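Local coordinates for urea carboxylase (Thermus thermophilus, PDB 3OEP), which is of unknown function but is a homologue of KipI and KipA with cyclophilin-like domains, for which hydrolase activity and ATP binding are only tentatively assigned, at residues G270-E275 with L340-F345; V299-G304 with R322-G327; P439-G444 with Y466-L471. All blocks are in the same frame, centred on the assembly; numbering follows the deposited sequence. Where two conformers were deposited one is given.

Overall arrangement
All three contacts lie within the carboxyltransferase A and B region, which belongs to the cyclophilin-like families. Along the chain, contact 1 opens first, contact 2 falls between its two segments, and contact 3 follows. Each uses a different sheet. Contact 1 involves the five-stranded antiparallel sheet, through strand 273-277. Contact 2 pairs two strands of a six-stranded antiparallel sheet. Contact 3 belongs to a mixed seven-stranded sheet. The centres of contacts 1 and 2 are about 23 Å apart, their nearest atoms about 6 Å. Contact 3 is about 28 Å from contact 1, centre to centre, across the middle of the chain, and about 37 Å from contact 2. They thus secure three separate sheets without touching.

Contact 1. Residues G270-E275 with L340-F345; sequences GAPLLE and LEVRPF
This contact docks a loop against the start of strand 273-277, in the five-stranded antiparallel sheet of the carboxyltransferase A and B region. The loop carries L340 and V342, and it follows strand 331-336, which pairs with 273-277. P272 lies just before the strand. It has no N-H, and its carbonyl takes the bond. L340 N donates to P272 O at 3.2 Å, with an N-H...O angle of 159°. The donor, L340 N, lies above the carbonyl plane, 30° out of it, and not on a lone pair.

The side chains pack around this bond. The P272 ring turns its CB and CG onto the L340 carbonyl, with CG 3.5 Å from L340 O. The proline ring and V342 slide past each other in opposite directions. Here V342 CG2 comes to 3.8 Å from P272 CB. In V342, CG1 is anti to the backbone N (chi1 -166°), which places CG2 beside that N and against the proline.

L340 adds its own side chain. Its CG is anti to the carbonyl carbon, and CB and CG lie along the P272 carbonyl. CG is 3.7 Å from P272 O. The branch then carries CD1 on to the backbone of the strand, 4.0 Å from L273 CA. P272 CB and L340 CB meet at 4.1 Å.

V234 of strand 233-235 touches P272, L340 and V342, so the neighbouring strand closes over the same cluster. L273 turns away from the loop and packs on A261 and N262 of helix 255-264. The result is plain packing of the irregular loop after strand 331-336 on the entrance to strand 273-277, an inner strand of the sheet between 233-235 and 331-336.

Contact 2. Residues V299-G304 with R322-G327; sequences VALLEG and RFRPRG
Arginines lie across aliphatic side chains on one face of this antiparallel strand pair. R324 and L301 cross at about a right angle. The R324 chain bends at chi3 (-69°), which sets its guanidinium flat over L301, with L301 CD2 3.6 Å above the centre of the plane. L301 CD1 comes to 3.2 Å from R324 NH2. V299 and R324 instead run side by side, pointing the same way, with V299 CG2 3.8 Å from R324 CB. R326 also bends at chi3 and crosses V299 obliquely. Its guanidinium has V299 CG2 3.9 Å above its centre. That methyl takes the crowded position between the backbone N and carbonyl carbon. An alanine in place of V299 would remove the methyls that the R326 guanidinium lies against and that flank R324 CB, and would probably leave R326 less well packed, although E306 would still hold both arginines.

The backbones are in register through two hydrogen-bonded pairs, V299 with R324 and L301 with R322. The shortest bonds are R324 N to V299 O and L301 N to R322 O, both 2.8 Å. The former runs nearly along the C=O axis. R322 sends its end away, but a water bridges its NH1 to L301 O, lying in the guanidinium plane.

On the reverse face A300 meets F323 in a non-hydrogen-bonded pair, A300 CB to F323 CE1 at 3.9 Å. F323 also meets the rings of F276 and F293. E306 of strand 305-307 forms salt bridges with R324 and R326. Strand 298-302 sits between 305-307 and 320-325, and 282-285 follows on the far side of 320-325.

Contact 3. Residues P439-G444 with Y466-L471; sequences PTPLGG and YAKPAL
This is a buried contact between a tight turn and a neighbouring strand, in the mixed seven-stranded sheet of the cyclophilin-like carboxyltransferase A and B region. A type II turn runs from P441 to G444 and leads into strand 444-447. G444 N closes it on P441 O at 3.0 Å. G443 takes a positive phi (86°), where a CB would be jammed against the preceding carbonyl.

G444 then faces L471 of strand 467-472 as an antiparallel non-hydrogen-bonded pair. G443 O lies 3.4 Å from L471 CA, in a CA-H...O contact. L471 reaches back over the turn, its CG anti to the carbonyl carbon (chi1 -48°). The L471 and P441 side chains cross at about a right angle. L471 CD2 comes to 3.6 Å from P441 CG and rests 3.7 Å from G444 CA. A CB on G444 would be tight against K468 CG.

K468 curls back toward the corner of its own segment. The bend at chi2 (86°) brings K468 NZ to Y466 O at 2.7 Å, in the carbonyl plane and on a lone pair. Q446 OE1 accepts a second bond from NZ, and T440 CG2 lies 4.3 Å from K468 NZ. From the N-terminal part of the chain, Y47 packs on P441. A backbone bond joins G443 to V472. This is a type II beta turn with glycine third, leading into strand 444-447, which pairs antiparallel with 467-472 in the cyclophilin-like sheet.

Contact 1. Residues G270-E275 with L340-F345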
# COMPACT_ATOMS: atom_id res chain seq x y z
N GLY A 270 15.83 -1.54 -10.23
CA GLY A 270 15.13 -1.78 -8.97
C GLY A 270 15.99 -2.14 -7.77
O GLY A 270 15.46 -2.60 -6.76
N ALA A 271 17.31 -1.94 -7.85
CA ALA A 271 18.21 -2.16 -6.71
C ALA A 271 17.80 -1.26 -5.54
O ALA A 271 17.32 -0.15 -5.76
CB ALA A 271 19.66 -1.90 -7.09
N PRO A 272 17.98 -1.73 -4.29
CA PRO A 272 17.52 -0.88 -3.19
C PRO A 272 18.25 0.46 -3.09
O PRO A 272 19.49 0.50 -3.16
CB PRO A 272 17.79 -1.74 -1.95
CG PRO A 272 17.75 -3.13 -2.43
CD PRO A 272 18.37 -3.07 -3.81
N LEU A 273 17.48 1.53 -2.93
CA LEU A 273 18.03 2.88 -2.79
C LEU A 273 17.18 3.65 -1.79
O LEU A 273 16.19 3.12 -1.28
CB LEU A 273 18.13 3.59 -4.15
CG LEU A 273 16.89 4.24 -4.77
CD1 LEU A 273 17.25 4.85 -6.12
CD2 LEU A 273 15.76 3.28 -4.92
N LEU A 274 17.60 4.88 -1.48
CA LEU A 274 16.91 5.71 -0.50
C LEU A 274 15.94 6.68 -1.18
O LEU A 274 16.30 7.35 -2.13
CB LEU A 274 17.94 6.50 0.31
CG LEU A 274 17.43 7.21 1.56
CD1 LEU A 274 16.71 6.23 2.46
CD2 LEU A 274 18.58 7.87 2.29
N GLU A 275 14.70 6.73 -0.67
CA GLU A 275 13.72 7.73 -1.07
C GLU A 275 13.52 8.64 0.14
O GLU A 275 13.41 8.15 1.26
CB GLU A 275 12.38 7.09 -1.44
CG GLU A 275 11.31 8.11 -1.84
CD GLU A 275 9.95 7.49 -2.03
OE1 GLU A 275 9.13 7.61 -1.09
OE2 GLU A 275 9.70 6.89 -3.10
N LEU A 340 21.94 -1.06 -1.90
CA LEU A 340 21.94 -1.26 -0.46
C LEU A 340 21.60 -2.69 -0.09
O LEU A 340 20.76 -3.33 -0.74
CB LEU A 340 20.95 -0.31 0.22
CG LEU A 340 21.25 1.17 0.06
CD1 LEU A 340 20.08 2.00 0.59
CD2 LEU A 340 22.57 1.54 0.74
N GLU A 341 22.25 -3.19 0.96
CA GLU A 341 21.96 -4.50 1.52
C GLU A 341 20.68 -4.42 2.35
O GLU A 341 20.60 -3.65 3.30
CB GLU A 341 23.11 -5.00 2.41
CG GLU A 341 22.91 -6.44 2.84
CD GLU A 341 23.90 -6.94 3.89
OE1 GLU A 341 24.92 -6.27 4.15
OE2 GLU A 341 23.62 -8.02 4.46
N VAL A 342 19.70 -5.24 1.98
CA VAL A 342 18.39 -5.28 2.65
C VAL A 342 17.84 -6.69 2.56
O VAL A 342 17.93 -7.31 1.50
CB VAL A 342 17.34 -4.37 1.97
CG1 VAL A 342 16.14 -4.18 2.90
CG2 VAL A 342 17.92 -3.04 1.58
N ARG A 343 17.27 -7.18 3.66
CA ARG A 343 16.64 -8.49 3.66
C ARG A 343 15.26 -8.38 3.03
O ARG A 343 14.52 -7.45 3.32
CB ARG A 343 16.49 -9.03 5.08
CG ARG A 343 17.78 -9.49 5.73
CD ARG A 343 17.47 -10.27 6.99
NE ARG A 343 16.89 -9.42 8.03
CZ ARG A 343 17.58 -8.82 9.01
NH1 ARG A 343 18.89 -8.98 9.12
NH2 ARG A 343 16.93 -8.07 9.90
N PRO A 344 14.91 -9.33 2.15
CA PRO A 344 13.57 -9.27 1.57
C PRO A 344 12.50 -9.87 2.47
O PRO A 344 12.79 -10.72 3.32
CB PRO A 344 13.71 -10.13 0.31
CG PRO A 344 14.72 -11.17 0.71
CD PRO A 344 15.72 -10.41 1.57
N PHE A 345 11.26 -9.43 2.27
CA PHE A 345 10.08 -10.06 2.85
C PHE A 345 9.09 -10.27 1.71
O PHE A 345 8.68 -9.32 1.05
CB PHE A 345 9.47 -9.18 3.94
CG PHE A 345 8.18 -9.72 4.50
CD1 PHE A 345 8.19 -10.71 5.47
CD2 PHE A 345 6.95 -9.25 4.04
CE1 PHE A 345 7.00 -11.20 6.00
CE2 PHE A 345 5.76 -9.74 4.55
CZ PHE A 345 5.79 -10.72 5.53

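Contact 2. Residues V299-G304 with R322-G327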
# COMPACT_ATOMS: atom_id res chain seq x y z
N VAL A 299 18.53 20.18 -3.74
CA VAL A 299 19.86 20.04 -4.30
C VAL A 299 20.70 19.39 -3.21
O VAL A 299 20.54 19.71 -2.03
CB VAL A 299 20.49 21.38 -4.74
CG1 VAL A 299 19.73 21.96 -5.94
CG2 VAL A 299 20.54 22.38 -3.60
N ALA A 300 21.56 18.45 -3.60
CA ALA A 300 22.43 17.80 -2.64
C ALA A 300 23.59 18.73 -2.31
O ALA A 300 24.02 19.53 -3.15
CB ALA A 300 22.94 16.47 -3.20
N LEU A 301 24.06 18.64 -1.07
CA LEU A 301 25.14 19.49 -0.57
C LEU A 301 26.25 18.61 -0.04
O LEU A 301 26.04 17.82 0.88
CB LEU A 301 24.65 20.40 0.57
CG LEU A 301 23.63 21.48 0.25
CD1 LEU A 301 23.31 22.26 1.52
CD2 LEU A 301 24.15 22.41 -0.82
N LEU A 302 27.45 18.74 -0.62
CA LEU A 302 28.59 17.94 -0.22
C LEU A 302 29.85 18.78 -0.29
O LEU A 302 30.16 19.33 -1.35
CB LEU A 302 28.72 16.71 -1.12
CG LEU A 302 29.88 15.76 -0.81
CD1 LEU A 302 29.71 15.14 0.56
CD2 LEU A 302 30.00 14.68 -1.89
N GLU A 303 30.56 18.88 0.83
CA GLU A 303 31.83 19.63 0.91
C GLU A 303 31.70 21.05 0.36
O GLU A 303 32.59 21.55 -0.33
CB GLU A 303 32.94 18.87 0.18
CG GLU A 303 33.25 17.50 0.79
CD GLU A 303 34.37 16.78 0.07
OE1 GLU A 303 34.10 16.10 -0.94
OE2 GLU A 303 35.53 16.90 0.52
N GLY A 304 30.57 21.70 0.66
CA GLY A 304 30.32 23.07 0.25
C GLY A 304 29.71 23.26 -1.13
O GLY A 304 29.25 24.36 -1.45
N ARG A 322 24.10 16.40 2.66
CA ARG A 322 22.83 16.99 3.09
C ARG A 322 22.00 17.31 1.86
O ARG A 322 22.50 17.25 0.73
CB ARG A 322 23.08 18.27 3.89
CG ARG A 322 23.84 18.06 5.19
CD ARG A 322 24.20 19.39 5.85
NE ARG A 322 24.88 19.20 7.13
CZ ARG A 322 26.19 19.02 7.30
NH1 ARG A 322 27.02 19.00 6.26
NH2 ARG A 322 26.67 18.86 8.52
N PHE A 323 20.73 17.64 2.09
CA PHE A 323 19.82 17.95 0.99
C PHE A 323 19.10 19.25 1.29
O PHE A 323 18.32 19.33 2.23
CB PHE A 323 18.84 16.80 0.78
CG PHE A 323 19.53 15.51 0.42
CD1 PHE A 323 19.91 15.25 -0.88
CD2 PHE A 323 19.86 14.60 1.41
CE1 PHE A 323 20.57 14.07 -1.21
CE2 PHE A 323 20.52 13.41 1.09
CZ PHE A 323 20.87 13.16 -0.22
N ARG A 324 19.42 20.27 0.50
CA ARG A 324 18.85 21.59 0.66
C ARG A 324 17.53 21.68 -0.11
O ARG A 324 17.53 21.52 -1.32
CB ARG A 324 19.83 22.63 0.13
CG ARG A 324 19.36 24.07 0.22
CD ARG A 324 20.48 25.02 -0.19
NE ARG A 324 21.57 25.03 0.78
CZ ARG A 324 22.80 25.51 0.56
NH1 ARG A 324 23.14 26.01 -0.62
NH2 ARG A 324 23.70 25.47 1.54
N PRO A 325 16.41 21.93 0.58
CA PRO A 325 15.15 22.03 -0.16
C PRO A 325 15.20 23.12 -1.23
O PRO A 325 15.73 24.20 -0.99
CB PRO A 325 14.13 22.36 0.93
CG PRO A 325 14.73 21.80 2.18
CD PRO A 325 16.20 22.01 2.04
N ARG A 326 14.66 22.82 -2.41
CA ARG A 326 14.68 23.79 -3.50
C ARG A 326 13.65 23.47 -4.57
O ARG A 326 13.48 22.31 -4.96
CB ARG A 326 16.05 23.85 -4.16
CG ARG A 326 16.10 24.77 -5.39
CD ARG A 326 17.50 25.16 -5.76
NE ARG A 326 18.20 25.80 -4.64
CZ ARG A 326 19.50 26.05 -4.61
NH1 ARG A 326 20.27 25.74 -5.66
NH2 ARG A 326 20.04 26.62 -3.54
N GLY A 327 13.00 24.52 -5.05
CA GLY A 327 12.18 24.46 -6.24
C GLY A 327 10.92 23.66 -6.06
O GLY A 327 10.54 23.34 -4.93
O HOH W 1 26.83 18.87 3.50

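Contact 3. Residues P439-G444 with Y466-L471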
# COMPACT_ATOMS: atom_id res chain seq x y z
N PRO A 439 -10.68 -4.71 -4.98
CA PRO A 439 -9.28 -4.37 -5.09
C PRO A 439 -9.06 -2.99 -5.69
O PRO A 439 -9.73 -2.62 -6.66
CB PRO A 439 -8.72 -5.46 -6.00
CG PRO A 439 -9.67 -6.60 -5.84
CD PRO A 439 -10.99 -5.97 -5.67
N THR A 440 -8.13 -2.25 -5.10
CA THR A 440 -7.85 -0.89 -5.53
C THR A 440 -6.90 -0.88 -6.73
O THR A 440 -5.92 -1.62 -6.76
CB THR A 440 -7.21 -0.08 -4.40
OG1 THR A 440 -6.06 -0.77 -3.91
CG2 THR A 440 -8.22 0.10 -3.26
N PRO A 441 -7.20 -0.04 -7.74
CA PRO A 441 -6.32 0.13 -8.89
C PRO A 441 -5.31 1.25 -8.67
O PRO A 441 -5.68 2.27 -8.11
CB PRO A 441 -7.30 0.51 -10.00
CG PRO A 441 -8.38 1.26 -9.31
CD PRO A 441 -8.44 0.74 -7.88
N LEU A 442 -4.06 1.06 -9.08
CA LEU A 442 -3.05 2.12 -8.96
C LEU A 442 -3.48 3.30 -9.84
O LEU A 442 -3.81 3.11 -11.01
CB LEU A 442 -1.67 1.61 -9.38
CG LEU A 442 -0.47 2.54 -9.14
CD1 LEU A 442 -0.27 2.82 -7.65
CD2 LEU A 442 0.80 1.92 -9.73
N GLY A 443 -3.50 4.49 -9.26
CA GLY A 443 -3.95 5.68 -9.97
C GLY A 443 -5.45 5.88 -9.90
O GLY A 443 -5.98 6.82 -10.49
N GLY A 444 -6.15 5.00 -9.18
CA GLY A 444 -7.59 5.16 -8.99
C GLY A 444 -7.94 6.51 -8.38
O GLY A 444 -7.31 6.94 -7.41
N TYR A 466 -15.08 2.67 -1.66
CA TYR A 466 -15.47 3.91 -2.32
C TYR A 466 -15.28 3.79 -3.82
O TYR A 466 -14.41 3.06 -4.30
CB TYR A 466 -14.70 5.11 -1.77
CG TYR A 466 -15.01 5.42 -0.32
CD1 TYR A 466 -16.33 5.48 0.13
CD2 TYR A 466 -13.99 5.67 0.59
CE1 TYR A 466 -16.62 5.78 1.46
CE2 TYR A 466 -14.27 5.96 1.92
CZ TYR A 466 -15.59 6.01 2.34
OH TYR A 466 -15.87 6.30 3.66
N ALA A 467 -16.14 4.50 -4.55
CA ALA A 467 -16.15 4.45 -6.00
C ALA A 467 -14.89 5.04 -6.61
O ALA A 467 -14.33 6.02 -6.11
CB ALA A 467 -17.37 5.21 -6.54
N LYS A 468 -14.44 4.40 -7.70
CA LYS A 468 -13.36 4.92 -8.52
C LYS A 468 -13.92 5.18 -9.92
O LYS A 468 -13.91 4.29 -10.77
CB LYS A 468 -12.20 3.93 -8.56
CG LYS A 468 -11.37 3.86 -7.26
CD LYS A 468 -11.97 2.90 -6.23
CE LYS A 468 -11.22 2.95 -4.89
NZ LYS A 468 -11.93 2.26 -3.74
N PRO A 469 -14.45 6.40 -10.16
CA PRO A 469 -15.03 6.66 -11.49
C PRO A 469 -13.98 6.85 -12.59
O PRO A 469 -14.30 6.73 -13.77
CB PRO A 469 -15.83 7.95 -11.28
CG PRO A 469 -15.21 8.60 -10.09
CD PRO A 469 -14.78 7.47 -9.20
N ALA A 470 -12.75 7.15 -12.19
CA ALA A 470 -11.67 7.39 -13.13
C ALA A 470 -10.36 6.85 -12.58
O ALA A 470 -10.25 6.53 -11.39
CB ALA A 470 -11.55 8.88 -13.42
N LEU A 471 -9.38 6.75 -13.48
CA LEU A 471 -8.01 6.37 -13.17
C LEU A 471 -7.08 7.39 -13.80
O LEU A 471 -7.28 7.78 -14.95
CB LEU A 471 -7.67 5.01 -13.77
CG LEU A 471 -8.63 3.84 -13.58
CD1 LEU A 471 -8.17 2.64 -14.41
CD2 LEU A 471 -8.73 3.48 -12.12